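Local coordinates for protein tRNA (adenine(22)-N(1))-methyltransferase (Bacillus subtilis, PDB 6Q56) that transfers a methyl group from S-adenosyl-L-methionine to N1 of adenine 22 in tRNA, at residues A14-N19 with R117-P122; N19-A24 with A88-I93; S44-G49 with S70-R75. The protein carries 2 engineered substitutions. All coordinates share one frame; numbering follows the deposited sequence.

How the contacts relate
All three contacts reach one mixed sheet, where strands 72-76, 43-50, 21-26, 90-96 and 117-122 run parallel in that order. Contact 2 is buried, joining strands 21-26 and 90-96 by backbone hydrogen bonds, with mostly apolar side chains, several of them alanines. Contact 3, partly buried and about 10 Å away between centres, is also a parallel ladder, pairing strand 43-50 with one outermost strand, 72-76, and carries an arginine with charged and polar partners. The two ladders meet where A21 and M23 bond to S44 and I47. Contact 1, partly buried, differs in kind: side chains of strand 117-122 hold loop 14-19 without strand pairing. It touches contact 2 through P18 on A90 and I17 on M23, but not contact 3.

Contact 1: A14-N19 with R117-P122; sequences AEYIPN and RLILQP
R117 reaches Y16 through its guanidinium, NH1 donating to the backbone O of Y16 at 2.7 Å with an N-H...O angle of 162°. The oxygen lies at the edge of the guanidinium, near its plane, although NH1 itself stands 37° out of the carbonyl plane. A bend at chi3 (-71°) in an otherwise extended chain turns the group onto this carbonyl. P18 CG lies over one face of the guanidinium, near its NE end, and rests 4.0 Å from CD of R117. Beside this polar contact, the CD1 methyl of I119 meets CB of Y16 at 3.7 Å and CG1 of I17 at 3.9 Å, the two isoleucine side chains crossing at about a right angle. Further out, a type I turn from A14 to I17 presents the carbonyl, Y16 OH is hydrogen-bonded to D142, and NE of R117 pairs with E159 of the neighbouring antiparallel strand 151-159 in a salt bridge. An alanine in place of R117 would probably leave the Y16 carbonyl without this donor, E159 without this positive partner and P18 facing a gap. The NH1 bond thus ties the loop to strand 117-122, while E159 is likely to steady the guanidinium that makes it.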
# COMPACT_ATOMS: atom_id res chain seq x y z
N ALA A 14 -7.90 -3.97 7.53
CA ALA A 14 -9.28 -3.83 7.98
C ALA A 14 -9.45 -2.85 9.13
O ALA A 14 -10.43 -2.13 9.19
CB ALA A 14 -9.85 -5.18 8.35
N GLU A 15 -8.49 -2.82 10.05
CA GLU A 15 -8.58 -1.94 11.22
C GLU A 15 -8.64 -0.46 10.89
O GLU A 15 -9.04 0.34 11.72
CB GLU A 15 -7.42 -2.20 12.17
CG GLU A 15 -7.33 -3.61 12.71
CD GLU A 15 -8.61 -4.09 13.36
OE1 GLU A 15 -9.33 -3.27 13.96
OE2 GLU A 15 -8.90 -5.30 13.27
N TYR A 16 -8.22 -0.08 9.68
CA TYR A 16 -8.24 1.33 9.30
C TYR A 16 -9.49 1.72 8.55
O TYR A 16 -9.61 2.85 8.11
CB TYR A 16 -7.01 1.68 8.48
CG TYR A 16 -5.75 1.69 9.29
CD1 TYR A 16 -5.37 2.80 10.02
CD2 TYR A 16 -4.95 0.56 9.36
CE1 TYR A 16 -4.22 2.80 10.78
CE2 TYR A 16 -3.80 0.55 10.11
CZ TYR A 16 -3.44 1.67 10.82
OH TYR A 16 -2.30 1.65 11.57
N ILE A 17 -10.41 0.78 8.40
CA ILE A 17 -11.65 1.07 7.72
C ILE A 17 -12.49 1.92 8.64
O ILE A 17 -12.78 1.53 9.77
CB ILE A 17 -12.42 -0.21 7.37
CG1 ILE A 17 -11.63 -1.04 6.37
CG2 ILE A 17 -13.77 0.14 6.80
CD1 ILE A 17 -12.20 -2.40 6.15
N PRO A 18 -12.88 3.11 8.21
CA PRO A 18 -13.69 3.97 9.07
C PRO A 18 -15.02 3.30 9.36
O PRO A 18 -15.60 2.70 8.48
CB PRO A 18 -13.87 5.24 8.25
CG PRO A 18 -12.89 5.14 7.13
CD PRO A 18 -12.73 3.68 6.87
N ASN A 19 -15.51 3.41 10.58
CA ASN A 19 -16.79 2.80 10.92
C ASN A 19 -17.91 3.25 9.99
O ASN A 19 -17.92 4.38 9.51
CB ASN A 19 -17.17 3.13 12.35
CG ASN A 19 -16.03 2.94 13.31
OD1 ASN A 19 -15.08 2.22 13.03
ND2 ASN A 19 -16.11 3.58 14.46
N ARG A 117 -10.80 7.45 2.44
CA ARG A 117 -9.60 7.04 3.14
C ARG A 117 -8.96 5.92 2.33
O ARG A 117 -9.63 4.97 1.95
CB ARG A 117 -9.90 6.53 4.55
CG ARG A 117 -8.71 5.84 5.18
CD ARG A 117 -8.95 5.41 6.60
NE ARG A 117 -9.00 6.54 7.51
CZ ARG A 117 -9.14 6.44 8.82
NH1 ARG A 117 -9.24 5.25 9.39
NH2 ARG A 117 -9.17 7.53 9.56
N LEU A 118 -7.68 6.05 2.06
CA LEU A 118 -6.96 5.05 1.31
C LEU A 118 -6.13 4.21 2.26
O LEU A 118 -5.38 4.73 3.06
CB LEU A 118 -6.06 5.68 0.26
CG LEU A 118 -6.72 6.59 -0.78
CD1 LEU A 118 -5.67 7.16 -1.71
CD2 LEU A 118 -7.79 5.87 -1.57
N ILE A 119 -6.30 2.89 2.17
CA ILE A 119 -5.56 1.95 2.98
C ILE A 119 -4.85 1.05 1.99
O ILE A 119 -5.42 0.12 1.44
CB ILE A 119 -6.48 1.13 3.89
CG1 ILE A 119 -7.52 2.03 4.54
CG2 ILE A 119 -5.67 0.41 4.94
CD1 ILE A 119 -8.66 1.27 5.17
N LEU A 120 -3.59 1.37 1.76
CA LEU A 120 -2.78 0.67 0.79
C LEU A 120 -1.75 -0.26 1.41
O LEU A 120 -1.00 0.14 2.29
CB LEU A 120 -2.09 1.71 -0.07
CG LEU A 120 -3.02 2.85 -0.49
CD1 LEU A 120 -2.26 4.06 -0.98
CD2 LEU A 120 -3.98 2.35 -1.56
N GLN A 121 -1.72 -1.49 0.93
CA GLN A 121 -0.79 -2.48 1.42
C GLN A 121 0.10 -2.99 0.30
O GLN A 121 -0.21 -3.97 -0.37
CB GLN A 121 -1.51 -3.64 2.10
CG GLN A 121 -0.59 -4.63 2.79
CD GLN A 121 -0.14 -5.74 1.87
OE1 GLN A 121 -0.94 -6.44 1.29
NE2 GLN A 121 1.16 -5.91 1.76
N PRO A 122 1.22 -2.32 0.07
CA PRO A 122 2.13 -2.74 -0.99
C PRO A 122 3.01 -3.91 -0.55
O PRO A 122 3.48 -3.93 0.58
CB PRO A 122 2.97 -1.49 -1.23
CG PRO A 122 2.97 -0.78 0.07
CD PRO A 122 1.68 -1.10 0.75

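Contact 2: N19-A24 with A88-I93; sequences NGAVMA and ADAITI
V22 and A24 pair with the strand of A90 and T92 as parallel neighbours at the centre of the Rossmann-like sheet of a class I methyltransferase. The strand axes approach to 4.6 Å at 29°, with M23 opposite A90 and A24 opposite I91. V22 O takes two consecutive N-H groups, D89 N at 2.6 Å and A90 N at 3.1 Å; the D89 backbone (psi -13°) is not extended, which is consistent with both facing one oxygen. A24 then bonds through N to A90 O and through O to T92 N. Small residues let the surfaces interlock. On one face the A90 methyl fits between A21 CB and M23 CB, 4.4 Å from each, and P18 of the preceding loop packs on it too. On the other, A24 CB fills the notch between A88 CB at 4.0 Å and I91 CG1 at 4.5 Å. A88 CB also lies 3.4 Å from V22 O. At the rim, D89 crosses V22 obliquely, OD2 lying alongside the valine backbone, nearest its N, with CB a little farther. T92 OG1 is hydrogen-bonded to D25, and the bend of M23 at chi3 (-50°) brings CE toward the neighbouring strand, 3.6 Å from T92 OG1.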
# COMPACT_ATOMS: atom_id res chain seq x y z
N ASN A 19 -15.51 3.41 10.58
CA ASN A 19 -16.79 2.80 10.92
C ASN A 19 -17.91 3.25 9.99
O ASN A 19 -17.92 4.38 9.51
CB ASN A 19 -17.17 3.13 12.35
CG ASN A 19 -16.03 2.94 13.31
OD1 ASN A 19 -15.08 2.22 13.03
ND2 ASN A 19 -16.11 3.58 14.46
N GLY A 20 -18.84 2.34 9.73
CA GLY A 20 -19.97 2.62 8.86
C GLY A 20 -19.58 2.99 7.45
O GLY A 20 -20.40 3.40 6.65
N ALA A 21 -18.30 2.85 7.15
CA ALA A 21 -17.82 3.21 5.83
C ALA A 21 -18.21 2.22 4.74
O ALA A 21 -18.42 1.04 5.00
CB ALA A 21 -16.31 3.35 5.85
N VAL A 22 -18.31 2.72 3.53
CA VAL A 22 -18.57 1.89 2.38
C VAL A 22 -17.17 1.75 1.82
O VAL A 22 -16.54 2.74 1.49
CB VAL A 22 -19.49 2.56 1.36
CG1 VAL A 22 -19.52 1.73 0.09
CG2 VAL A 22 -20.88 2.72 1.93
N MET A 23 -16.69 0.53 1.74
CA MET A 23 -15.34 0.28 1.26
C MET A 23 -15.29 -0.43 -0.07
O MET A 23 -16.18 -1.20 -0.41
CB MET A 23 -14.61 -0.59 2.26
CG MET A 23 -15.42 -1.81 2.64
SD MET A 23 -14.45 -3.15 3.30
CE MET A 23 -13.18 -3.25 2.05
N ALA A 24 -14.23 -0.17 -0.80
CA ALA A 24 -13.99 -0.80 -2.07
C ALA A 24 -12.65 -1.49 -1.96
O ALA A 24 -11.64 -0.85 -1.72
CB ALA A 24 -13.99 0.20 -3.19
N ALA A 88 -17.63 4.92 -2.60
CA ALA A 88 -16.97 4.39 -1.42
C ALA A 88 -16.33 5.47 -0.56
O ALA A 88 -15.89 6.50 -1.04
CB ALA A 88 -15.93 3.37 -1.83
N ASP A 89 -16.28 5.20 0.74
CA ASP A 89 -15.70 6.12 1.70
C ASP A 89 -14.30 5.69 2.10
O ASP A 89 -13.56 6.44 2.71
CB ASP A 89 -16.59 6.19 2.92
CG ASP A 89 -17.94 6.77 2.61
OD1 ASP A 89 -17.98 7.81 1.94
OD2 ASP A 89 -18.95 6.17 3.02
N ALA A 90 -13.96 4.47 1.75
CA ALA A 90 -12.65 3.92 2.05
C ALA A 90 -12.28 3.01 0.91
O ALA A 90 -13.12 2.33 0.36
CB ALA A 90 -12.67 3.16 3.35
N ILE A 91 -11.00 2.99 0.56
CA ILE A 91 -10.55 2.15 -0.51
C ILE A 91 -9.34 1.36 -0.07
O ILE A 91 -8.36 1.91 0.39
CB ILE A 91 -10.21 2.96 -1.76
CG1 ILE A 91 -11.44 3.75 -2.20
CG2 ILE A 91 -9.73 2.04 -2.86
CD1 ILE A 91 -11.28 4.36 -3.56
N THR A 92 -9.44 0.05 -0.21
CA THR A 92 -8.36 -0.84 0.15
C THR A 92 -7.75 -1.48 -1.08
O THR A 92 -8.46 -2.01 -1.93
CB THR A 92 -8.83 -1.95 1.10
OG1 THR A 92 -9.97 -2.60 0.55
CG2 THR A 92 -9.20 -1.39 2.44
N ILE A 93 -6.43 -1.43 -1.16
CA ILE A 93 -5.69 -2.04 -2.25
C ILE A 93 -4.50 -2.73 -1.61
O ILE A 93 -3.60 -2.07 -1.10
CB ILE A 93 -5.20 -1.01 -3.27
CG1 ILE A 93 -6.27 0.03 -3.56
CG2 ILE A 93 -4.80 -1.72 -4.55
CD1 ILE A 93 -5.84 1.10 -4.54

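Contact 3: S44-G49 with S70-R75; sequences SGAIAG and SHISVR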
# COMPACT_ATOMS: atom_id res chain seq x y z
N SER A 44 -20.30 -0.63 6.17
CA SER A 44 -21.74 -0.68 5.98
C SER A 44 -22.07 -1.44 4.71
O SER A 44 -23.05 -2.16 4.64
CB SER A 44 -22.32 0.72 5.92
OG SER A 44 -21.72 1.49 4.90
N GLY A 45 -21.22 -1.24 3.72
CA GLY A 45 -21.37 -1.89 2.44
C GLY A 45 -20.00 -2.01 1.80
O GLY A 45 -19.06 -1.39 2.28
N ALA A 46 -19.89 -2.78 0.74
CA ALA A 46 -18.61 -2.94 0.11
C ALA A 46 -18.69 -3.32 -1.35
O ALA A 46 -19.68 -3.86 -1.83
CB ALA A 46 -17.80 -3.97 0.86
N ILE A 47 -17.60 -3.02 -2.04
CA ILE A 47 -17.44 -3.33 -3.44
C ILE A 47 -16.15 -4.12 -3.53
O ILE A 47 -15.14 -3.72 -2.99
CB ILE A 47 -17.31 -2.07 -4.29
CG1 ILE A 47 -18.53 -1.18 -4.11
CG2 ILE A 47 -17.12 -2.44 -5.75
CD1 ILE A 47 -18.41 0.15 -4.82
N ALA A 48 -16.21 -5.25 -4.21
CA ALA A 48 -15.05 -6.09 -4.39
C ALA A 48 -14.75 -6.15 -5.86
O ALA A 48 -15.53 -6.69 -6.63
CB ALA A 48 -15.30 -7.47 -3.83
N GLY A 49 -13.63 -5.58 -6.25
CA GLY A 49 -13.22 -5.55 -7.63
C GLY A 49 -12.24 -6.63 -8.02
O GLY A 49 -11.30 -6.93 -7.30
N SER A 70 -26.53 -8.70 -0.53
CA SER A 70 -27.28 -7.49 -0.19
C SER A 70 -26.43 -6.28 0.21
O SER A 70 -26.87 -5.15 0.07
CB SER A 70 -28.24 -7.78 0.95
OG SER A 70 -27.54 -7.83 2.18
N HIS A 71 -25.23 -6.53 0.71
CA HIS A 71 -24.35 -5.45 1.13
C HIS A 71 -23.04 -5.41 0.37
O HIS A 71 -22.29 -4.47 0.51
CB HIS A 71 -24.03 -5.59 2.62
CG HIS A 71 -25.21 -5.42 3.52
ND1 HIS A 71 -26.04 -6.46 3.86
CD2 HIS A 71 -25.69 -4.33 4.17
CE1 HIS A 71 -26.99 -6.02 4.67
NE2 HIS A 71 -26.80 -4.73 4.87
N ILE A 72 -22.77 -6.43 -0.42
CA ILE A 72 -21.53 -6.49 -1.17
C ILE A 72 -21.74 -6.66 -2.66
O ILE A 72 -22.46 -7.54 -3.10
CB ILE A 72 -20.63 -7.63 -0.67
CG1 ILE A 72 -20.31 -7.42 0.80
CG2 ILE A 72 -19.35 -7.69 -1.49
CD1 ILE A 72 -19.27 -8.36 1.35
N SER A 73 -21.09 -5.80 -3.42
CA SER A 73 -21.19 -5.83 -4.86
C SER A 73 -19.85 -6.20 -5.48
O SER A 73 -18.92 -5.42 -5.46
CB SER A 73 -21.62 -4.46 -5.38
OG SER A 73 -21.59 -4.40 -6.79
N VAL A 74 -19.78 -7.41 -6.02
CA VAL A 74 -18.58 -7.89 -6.67
C VAL A 74 -18.64 -7.44 -8.12
O VAL A 74 -19.54 -7.82 -8.85
CB VAL A 74 -18.46 -9.42 -6.60
CG1 VAL A 74 -17.16 -9.88 -7.22
CG2 VAL A 74 -18.56 -9.90 -5.17
N ARG A 75 -17.67 -6.64 -8.52
CA ARG A 75 -17.62 -6.12 -9.87
C ARG A 75 -16.34 -6.48 -10.58
O ARG A 75 -15.31 -6.66 -9.96
CB ARG A 75 -17.79 -4.61 -9.84
CG ARG A 75 -19.00 -4.17 -9.03
CD ARG A 75 -19.09 -2.67 -8.91
NE ARG A 75 -20.15 -2.28 -8.00
CZ ARG A 75 -20.40 -1.02 -7.66
NH1 ARG A 75 -19.66 -0.04 -8.15
NH2 ARG A 75 -21.38 -0.75 -6.83
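A46 to G49 and I72 to R75 pair in parallel register, their strand axes 4.6 Å apart at closest and only 15° from parallel. Four hydrogen bonds make the ladder: A46 N to H71 O, S73 N to A46 O, A48 N to S73 O and R75 N to A48 O, all within 2.9 to 3.0 Å. On one face A46 CB meets I72 CG1 and A48 CB meets V74 CG2, each at 4.3 Å; helix 53-65, which links the strands in a beta-alpha-beta crossover, covers I72 and V74. The opposite face carries I47, S73 and R75. The arginine chain, extended from CG to NE, crosses the isoleucine so that I47 CD1 sits 3.3 Å above the guanidinium plane, offset toward its rim, while CG2 touches the arginine CD at 3.7 Å. S73 OG lies in the guanidinium plane and accepts from R75 NE at 2.8 Å, nearly straight at 172°. OG is anti to its backbone N (chi1 174°), beside the carbonyl carbon, where NE can reach it. NH2 forms a salt bridge with E87 and NH1 bonds to V82 O. These three polar partners would probably limit the guanidinium's rotation, while I47 CD1 packs over part of one face by dispersion.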